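Local coordinates for stringent starvation protein B (Caulobacter vibrioides, PDB 2QAS) that probably acts as an adaptor that delivers ssrA-tagged substrates to the ClpX component of the ClpXP protease, at residues Val92-Gly97 against Lys101-Pro106. Numbering follows the deposited sequence.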
# COMPACT_ATOMS: atom_id res chain seq x y z
N VAL A 92 -2.34 8.05 20.87
CA VAL A 92 -3.64 8.68 21.11
C VAL A 92 -4.01 8.62 22.58
O VAL A 92 -3.57 7.72 23.30
CB VAL A 92 -4.81 7.92 20.41
CG1 VAL A 92 -6.01 8.82 20.24
CG2 VAL A 92 -4.37 7.37 19.09
N THR A 93 -4.86 9.54 23.01
CA THR A 93 -5.34 9.53 24.38
C THR A 93 -6.79 9.09 24.32
O THR A 93 -7.59 9.66 23.56
CB THR A 93 -5.29 10.91 25.02
OG1 THR A 93 -3.93 11.35 25.11
CG2 THR A 93 -5.92 10.88 26.41
N LEU A 94 -7.14 8.07 25.10
CA LEU A 94 -8.49 7.56 25.15
C LEU A 94 -8.90 7.45 26.63
O LEU A 94 -8.07 7.62 27.53
CB LEU A 94 -8.54 6.18 24.50
CG LEU A 94 -8.07 6.01 23.05
CD1 LEU A 94 -8.10 4.54 22.68
CD2 LEU A 94 -8.96 6.83 22.11
N LYS A 95 -10.17 7.13 26.89
CA LYS A 95 -10.65 7.00 28.26
C LYS A 95 -11.10 5.60 28.58
O LYS A 95 -11.78 4.96 27.79
CB LYS A 95 -11.83 7.94 28.51
CG LYS A 95 -11.43 9.33 28.85
CD LYS A 95 -12.65 10.19 29.11
CE LYS A 95 -12.20 11.59 29.48
NZ LYS A 95 -13.31 12.52 29.26
N PHE A 96 -10.71 5.12 29.75
CA PHE A 96 -11.08 3.78 30.20
C PHE A 96 -11.69 3.97 31.59
O PHE A 96 -10.99 4.37 32.53
CB PHE A 96 -9.86 2.87 30.25
CG PHE A 96 -9.14 2.77 28.94
CD1 PHE A 96 -8.26 3.76 28.54
CD2 PHE A 96 -9.39 1.71 28.07
CE1 PHE A 96 -7.62 3.69 27.29
CE2 PHE A 96 -8.76 1.63 26.83
CZ PHE A 96 -7.87 2.62 26.44
N GLY A 97 -12.99 3.71 31.70
CA GLY A 97 -13.67 3.90 32.96
C GLY A 97 -13.53 5.36 33.36
O GLY A 97 -13.23 5.67 34.52
N LYS A 101 -6.03 7.87 29.26
CA LYS A 101 -4.76 7.16 29.16
C LYS A 101 -4.16 7.26 27.75
O LYS A 101 -4.88 7.35 26.76
CB LYS A 101 -4.94 5.69 29.53
CG LYS A 101 -5.45 5.46 30.94
CD LYS A 101 -5.78 4.00 31.19
CE LYS A 101 -6.35 3.80 32.60
NZ LYS A 101 -5.42 4.28 33.67
N ARG A 102 -2.83 7.22 27.68
CA ARG A 102 -2.10 7.30 26.42
C ARG A 102 -1.68 5.95 25.86
O ARG A 102 -1.35 5.03 26.60
CB ARG A 102 -0.86 8.17 26.59
CG ARG A 102 -1.02 9.60 26.11
CD ARG A 102 -0.33 9.82 24.77
NE ARG A 102 -1.18 10.63 23.91
CZ ARG A 102 -0.81 11.12 22.73
NH1 ARG A 102 0.40 10.90 22.26
NH2 ARG A 102 -1.69 11.80 22.01
N LEU A 103 -1.66 5.85 24.54
CA LEU A 103 -1.28 4.62 23.85
C LEU A 103 -0.45 4.92 22.63
O LEU A 103 -0.68 5.92 21.93
CB LEU A 103 -2.51 3.86 23.38
CG LEU A 103 -3.37 3.10 24.38
CD1 LEU A 103 -4.54 2.50 23.63
CD2 LEU A 103 -2.54 2.02 25.07
N SER A 104 0.50 4.03 22.36
CA SER A 104 1.34 4.13 21.19
C SER A 104 1.24 2.79 20.50
O SER A 104 1.48 1.75 21.11
CB SER A 104 2.79 4.42 21.57
OG SER A 104 2.97 5.81 21.66
N VAL A 105 0.86 2.82 19.23
CA VAL A 105 0.71 1.58 18.48
C VAL A 105 1.42 1.64 17.13
O VAL A 105 1.22 2.57 16.36
CB VAL A 105 -0.79 1.27 18.24
CG1 VAL A 105 -0.94 -0.03 17.47
CG2 VAL A 105 -1.51 1.21 19.58
N PRO A 106 2.28 0.64 16.85
CA PRO A 106 2.97 0.66 15.56
C PRO A 106 1.99 0.16 14.51
O PRO A 106 1.09 -0.62 14.83
CB PRO A 106 4.14 -0.32 15.77
CG PRO A 106 4.32 -0.34 17.26
CD PRO A 106 2.90 -0.33 17.76
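Leu94 and Lys101 form a hydrogen-bonded antiparallel pair, with Lys101 N reaching Leu94 O at 2.7 Å and Leu94 N reaching Lys101 O at 2.9 Å. Two residues further from the turn, at the next hydrogen-bonded pair, Leu103 N donates to Val92 O at 2.9 Å. Between them, Thr93 and Arg102 face each other as a non-hydrogen-bonded pair and are joined through their side chains. Arg102 NE gives an almost straight bond (173°) to Thr93 OG1, which lies 3.1 Å away at the edge of the guanidinium and in its plane. Bends at chi2 and chi3 (-104° and 138°) fold the arginine back across the neighbouring strand, laying one guanidinium face over the backbone N of Val92. On the other face of the sheet, Lys101 runs its aliphatic chain obliquely past the Phe96 ring, Lys101 CD coming within 3.6 Å of Phe96 CD1. Leu103 CD1 meets Leu94 CD1 at 4.2 Å, and Met72 of strand 71-76 packs on both Phe96 and Leu103. Lys95 backbone and Gly97 N hydrogen-bond the bound peptide. The hairpin is thus polar on its Thr93-Arg102 face and largely apolar on the face carrying Leu94 and Leu103, where the charged end of Lys101 leads away.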